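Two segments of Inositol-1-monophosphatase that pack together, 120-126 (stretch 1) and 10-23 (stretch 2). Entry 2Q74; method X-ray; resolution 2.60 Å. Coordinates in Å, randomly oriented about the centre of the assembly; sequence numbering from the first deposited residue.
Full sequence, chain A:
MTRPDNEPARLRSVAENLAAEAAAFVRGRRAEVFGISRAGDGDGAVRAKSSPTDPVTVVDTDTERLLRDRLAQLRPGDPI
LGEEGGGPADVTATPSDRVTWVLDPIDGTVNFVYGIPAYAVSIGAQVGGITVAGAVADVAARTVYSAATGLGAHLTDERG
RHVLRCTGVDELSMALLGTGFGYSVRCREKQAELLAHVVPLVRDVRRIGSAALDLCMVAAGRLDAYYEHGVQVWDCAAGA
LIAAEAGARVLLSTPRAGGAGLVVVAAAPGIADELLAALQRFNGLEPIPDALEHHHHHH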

ATOM      1  N   ALA A 120      -3.896   8.794   7.262  1.00 52.44           N
ATOM      2  CA  ALA A 120      -4.532   8.588   8.570  1.00 51.85           C
ATOM      3  C   ALA A 120      -4.555   9.827   9.478  1.00 52.07           C
ATOM      4  O   ALA A 120      -3.729  10.721   9.385  1.00 52.20           O
ATOM      5  CB  ALA A 120      -3.846   7.468   9.269  1.00 51.06           C
ATOM      6  N   VAL A 121      -5.534   9.852  10.363  1.00 53.00           N
ATOM      7  CA  VAL A 121      -5.577  10.811  11.441  1.00 53.55           C
ATOM      8  C   VAL A 121      -4.984  10.095  12.665  1.00 54.35           C
ATOM      9  O   VAL A 121      -5.408   8.986  12.986  1.00 54.59           O
ATOM     10  CB  VAL A 121      -7.025  11.227  11.728  1.00 53.39           C
ATOM     11  CG1 VAL A 121      -7.059  12.230  12.873  1.00 53.16           C
ATOM     12  CG2 VAL A 121      -7.690  11.779  10.455  1.00 52.43           C
ATOM     13  N   SER A 122      -4.007  10.720  13.321  1.00 55.55           N
ATOM     14  CA  SER A 122      -3.362  10.162  14.513  1.00 56.81           C
ATOM     15  C   SER A 122      -3.568  11.093  15.702  1.00 57.83           C
ATOM     16  O   SER A 122      -3.249  12.276  15.606  1.00 57.31           O
ATOM     17  CB  SER A 122      -1.865   9.978  14.270  1.00 56.89           C
ATOM     18  OG  SER A 122      -1.225   9.338  15.360  1.00 58.03           O
ATOM     19  N   ILE A 123      -4.101  10.546  16.807  1.00 59.20           N
ATOM     20  CA  ILE A 123      -4.379  11.282  18.044  1.00 60.37           C
ATOM     21  C   ILE A 123      -3.727  10.510  19.215  1.00 61.07           C
ATOM     22  O   ILE A 123      -4.158   9.410  19.557  1.00 61.20           O
ATOM     23  CB  ILE A 123      -5.891  11.375  18.358  1.00 60.60           C
ATOM     24  CG1 ILE A 123      -6.731  11.757  17.138  1.00 62.36           C
ATOM     25  CG2 ILE A 123      -6.126  12.350  19.494  1.00 61.18           C
ATOM     26  CD1 ILE A 123      -6.779  13.235  16.820  1.00 64.29           C
ATOM     27  N   GLY A 124      -2.711  11.090  19.836  1.00 61.66           N
ATOM     28  CA  GLY A 124      -2.085  10.479  20.996  1.00 62.56           C
ATOM     29  C   GLY A 124      -2.308  11.292  22.266  1.00 63.18           C
ATOM     30  O   GLY A 124      -2.297  12.525  22.226  1.00 63.35           O
ATOM     31  N   ALA A 125      -2.509  10.598  23.386  1.00 63.85           N
ATOM     32  CA  ALA A 125      -2.668  11.240  24.692  1.00 64.70           C
ATOM     33  C   ALA A 125      -1.429  10.937  25.511  1.00 65.60           C
ATOM     34  O   ALA A 125      -1.207   9.791  25.887  1.00 65.33           O
ATOM     35  CB  ALA A 125      -3.897  10.721  25.394  1.00 64.49           C
ATOM     36  N   GLN A 126      -0.618  11.964  25.756  1.00 66.90           N
ATOM     37  CA  GLN A 126       0.657  11.810  26.461  1.00 67.99           C
ATOM     38  C   GLN A 126       0.615  12.451  27.833  1.00 69.09           C
ATOM     39  O   GLN A 126      -0.063  13.467  28.034  1.00 69.41           O
ATOM     40  CB  GLN A 126       1.813  12.419  25.656  1.00 67.89           C
ATOM     41  CG  GLN A 126       2.290  11.538  24.511  1.00 68.15           C
ATOM     42  CD  GLN A 126       3.598  12.001  23.896  1.00 68.60           C
ATOM     43  OE1 GLN A 126       4.247  11.247  23.159  1.00 69.61           O
ATOM     44  NE2 GLN A 126       4.001  13.243  24.203  1.00 68.44           N
TER
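Stretch 2 10-23: RLRSVAENLAAEAA

Helix 10-23 lies along strand 120-126 and runs nearly against it, with an angle of 157° between the two N-to-C directions and a closest approach of the axes of 8.2 Å. The helix keeps regular helical phi/psi angles and i to i+4 hydrogen bonds from Ala15 N to Leu11 O (3.1 Å) through Ala23 N to Ala19 O (2.9 Å); the first bond of the stretch, Val14 N to Arg10 O at 3.4 Å, is weak. The strand is extended, so its side chains alternate: Val121, Ile123 and Ala125 point toward the helix, whereas Ala120 and Ser122 point away and Gly124 has no side chain. Because the directions oppose, the register steps backward along the helix, four residues for every two of the strand: CA of Val121 is 5.9 Å from CA of Ala19, CA of Ile123 is 5.9 Å from CA of Ala15, and CA of Ala125 is 6.7 Å from CA of Leu11. No hydrogen bond joins the stretches; the contact is apolar, and together they bury 339 Å².

Val121, chi1 t, packs both methyls against Ala22; CG1 lies 3.9 Å from CB of Ala22 and 4.3 Å from CA of Ala19, CG2 4.2 Å from CB of Ala22, 3.9 Å from N of Ala23 and 4.4 Å from CB of Ala23. At these alanines the methyls of Val121 come close to the helix backbone itself. Ile123, the most covered residue of the contact, adopts m for both chi1 and chi2. Its CG1 sits 4.1 Å from CB of Ala19 and 4.1 Å from O of Ala15, a van der Waals approach to a carbonyl already engaged by Ala19 N within the helix. CG2 of Ile123 rests 4.4 Å from CB of Ala15, and its CD1 reaches CB of Leu18 at 4.5 Å. Thus the branched side chain spans three helix residues, with the CB atoms of Ala15 and Ala19 directed sideways and that of Leu18 toward the strand. Leu18 itself is in the common m,t conformation.

At the other end, Ala125 has only its methyl to offer, and CB meets CG of Leu11 at 4.2 Å, the larger residue now being on the helix. Leu11 points toward the strand with chi1 at -89° and chi2 off-rotamer at -20°. Glu16 and Ala20 point away, and Arg12 starts sideways before its end leads away; the helix side chains that touch the strand are all apolar.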

ATOM      1  N   ARG A  10     -10.820   6.611  29.599  1.00 74.43           N
ATOM      2  CA  ARG A  10     -11.480   7.868  29.230  1.00 73.86           C
ATOM      3  C   ARG A  10     -10.717   8.591  28.137  1.00 73.20           C
ATOM      4  O   ARG A  10     -11.314   9.207  27.264  1.00 73.16           O
ATOM      5  CB  ARG A  10     -11.638   8.785  30.454  1.00 73.61           C
ATOM      6  N   LEU A  11      -9.391   8.534  28.203  1.00 72.59           N
ATOM      7  CA  LEU A  11      -8.550   9.225  27.231  1.00 71.94           C
ATOM      8  C   LEU A  11      -8.656   8.585  25.843  1.00 71.67           C
ATOM      9  O   LEU A  11      -8.593   9.278  24.825  1.00 71.59           O
ATOM     10  CB  LEU A  11      -7.087   9.264  27.697  1.00 72.05           C
ATOM     11  CG  LEU A  11      -6.585  10.439  28.568  1.00 71.81           C
ATOM     12  CD1 LEU A  11      -7.476  11.666  28.468  1.00 70.85           C
ATOM     13  CD2 LEU A  11      -6.448  10.028  29.994  1.00 70.96           C
ATOM     14  N   ARG A  12      -8.849   7.269  25.797  1.00 71.13           N
ATOM     15  CA  ARG A  12      -8.888   6.585  24.521  1.00 71.06           C
ATOM     16  C   ARG A  12     -10.233   6.796  23.831  1.00 70.07           C
ATOM     17  O   ARG A  12     -10.295   6.849  22.612  1.00 69.74           O
ATOM     18  CB  ARG A  12      -8.538   5.095  24.660  1.00 70.79           C
ATOM     19  CG  ARG A  12      -9.664   4.136  24.378  1.00 72.49           C
ATOM     20  CD  ARG A  12      -9.166   2.719  24.128  1.00 74.29           C
ATOM     21  NE  ARG A  12      -9.766   1.783  25.085  1.00 77.79           N
ATOM     22  CZ  ARG A  12      -9.375   0.521  25.293  1.00 80.02           C
ATOM     23  NH1 ARG A  12      -8.372  -0.019  24.586  1.00 80.32           N
ATOM     24  NH2 ARG A  12     -10.002  -0.218  26.219  1.00 80.69           N
ATOM     25  N   SER A  13     -11.304   6.914  24.605  1.00 69.42           N
ATOM     26  CA  SER A  13     -12.620   7.180  24.042  1.00 68.94           C
ATOM     27  C   SER A  13     -12.666   8.511  23.328  1.00 68.35           C
ATOM     28  O   SER A  13     -13.181   8.606  22.222  1.00 67.99           O
ATOM     29  CB  SER A  13     -13.684   7.157  25.119  1.00 68.77           C
ATOM     30  OG  SER A  13     -13.967   5.814  25.418  1.00 70.45           O
ATOM     31  N   VAL A  14     -12.123   9.540  23.967  1.00 67.78           N
ATOM     32  CA  VAL A  14     -12.073  10.840  23.341  1.00 67.47           C
ATOM     33  C   VAL A  14     -11.149  10.762  22.123  1.00 67.18           C
ATOM     34  O   VAL A  14     -11.384  11.422  21.107  1.00 67.22           O
ATOM     35  CB  VAL A  14     -11.631  11.951  24.321  1.00 67.39           C
ATOM     36  CG1 VAL A  14     -12.473  11.941  25.581  1.00 67.02           C
ATOM     37  CG2 VAL A  14     -10.209  11.782  24.672  1.00 68.32           C
ATOM     38  N   ALA A  15     -10.103   9.943  22.223  1.00 66.79           N
ATOM     39  CA  ALA A  15      -9.177   9.764  21.112  1.00 66.24           C
ATOM     40  C   ALA A  15      -9.884   9.087  19.943  1.00 65.79           C
ATOM     41  O   ALA A  15      -9.690   9.487  18.803  1.00 65.30           O
ATOM     42  CB  ALA A  15      -7.958   8.957  21.546  1.00 65.79           C
ATOM     43  N   GLU A  16     -10.693   8.069  20.243  1.00 65.52           N
ATOM     44  CA  GLU A  16     -11.404   7.295  19.220  1.00 65.67           C
ATOM     45  C   GLU A  16     -12.424   8.179  18.513  1.00 65.35           C
ATOM     46  O   GLU A  16     -12.551   8.193  17.283  1.00 64.87           O
ATOM     47  CB  GLU A  16     -12.106   6.087  19.831  1.00 65.28           C
ATOM     48  CG  GLU A  16     -11.155   4.976  20.291  1.00 67.12           C
ATOM     49  CD  GLU A  16     -11.805   3.956  21.243  1.00 67.07           C
ATOM     50  OE1 GLU A  16     -12.849   4.273  21.865  1.00 68.71           O
ATOM     51  OE2 GLU A  16     -11.250   2.838  21.370  1.00 67.45           O
ATOM     52  N   ASN A  17     -13.150   8.937  19.315  1.00 65.15           N
ATOM     53  CA  ASN A  17     -14.204   9.787  18.805  1.00 64.67           C
ATOM     54  C   ASN A  17     -13.661  10.907  17.939  1.00 63.94           C
ATOM     55  O   ASN A  17     -14.172  11.163  16.856  1.00 64.26           O
ATOM     56  CB  ASN A  17     -15.005  10.346  19.966  1.00 64.82           C
ATOM     57  CG  ASN A  17     -15.832   9.292  20.660  1.00 65.45           C
ATOM     58  OD1 ASN A  17     -16.212   8.298  20.070  1.00 66.59           O
ATOM     59  ND2 ASN A  17     -16.114   9.510  21.918  1.00 67.17           N
ATOM     60  N   LEU A  18     -12.613  11.562  18.408  1.00 63.06           N
ATOM     61  CA  LEU A  18     -12.009  12.643  17.645  1.00 62.44           C
ATOM     62  C   LEU A  18     -11.397  12.151  16.338  1.00 62.06           C
ATOM     63  O   LEU A  18     -11.552  12.801  15.293  1.00 61.85           O
ATOM     64  CB  LEU A  18     -10.950  13.370  18.464  1.00 62.23           C
ATOM     65  CG  LEU A  18     -11.451  14.244  19.600  1.00 61.86           C
ATOM     66  CD1 LEU A  18     -10.332  15.126  20.056  1.00 62.09           C
ATOM     67  CD2 LEU A  18     -12.623  15.087  19.171  1.00 62.81           C
ATOM     68  N   ALA A  19     -10.715  11.008  16.400  1.00 61.34           N
ATOM     69  CA  ALA A  19     -10.136  10.394  15.218  1.00 60.90           C
ATOM     70  C   ALA A  19     -11.219  10.113  14.164  1.00 60.74           C
ATOM     71  O   ALA A  19     -11.075  10.491  12.977  1.00 61.14           O
ATOM     72  CB  ALA A  19      -9.404   9.117  15.593  1.00 60.56           C
ATOM     73  N   ALA A  20     -12.313   9.487  14.598  1.00 60.13           N
ATOM     74  CA  ALA A  20     -13.416   9.121  13.694  1.00 59.89           C
ATOM     75  C   ALA A  20     -14.062  10.357  13.084  1.00 59.87           C
ATOM     76  O   ALA A  20     -14.325  10.403  11.870  1.00 60.06           O
ATOM     77  CB  ALA A  20     -14.470   8.295  14.408  1.00 59.23           C
ATOM     78  N   GLU A  21     -14.330  11.347  13.933  1.00 59.68           N
ATOM     79  CA  GLU A  21     -14.846  12.637  13.482  1.00 59.75           C
ATOM     80  C   GLU A  21     -13.967  13.260  12.418  1.00 58.59           C
ATOM     81  O   GLU A  21     -14.429  13.605  11.348  1.00 59.08           O
ATOM     82  CB  GLU A  21     -14.901  13.618  14.644  1.00 60.07           C
ATOM     83  CG  GLU A  21     -16.135  13.588  15.477  1.00 61.84           C
ATOM     84  CD  GLU A  21     -16.088  14.671  16.524  1.00 64.32           C
ATOM     85  OE1 GLU A  21     -15.958  15.859  16.148  1.00 67.20           O
ATOM     86  OE2 GLU A  21     -16.134  14.329  17.726  1.00 67.74           O
ATOM     87  N   ALA A  22     -12.694  13.422  12.748  1.00 57.69           N
ATOM     88  CA  ALA A  22     -11.733  14.086  11.876  1.00 57.07           C
ATOM     89  C   ALA A  22     -11.575  13.329  10.549  1.00 56.76           C
ATOM     90  O   ALA A  22     -11.500  13.948   9.488  1.00 56.84           O
ATOM     91  CB  ALA A  22     -10.402  14.249  12.588  1.00 56.53           C
ATOM     92  N   ALA A  23     -11.603  11.998  10.599  1.00 56.33           N
ATOM     93  CA  ALA A  23     -11.539  11.193   9.386  1.00 55.98           C
ATOM     94  C   ALA A  23     -12.710  11.547   8.478  1.00 56.06           C
ATOM     95  O   ALA A  23     -12.532  11.805   7.285  1.00 56.28           O
ATOM     96  CB  ALA A  23     -11.552   9.710   9.723  1.00 55.74           C
TER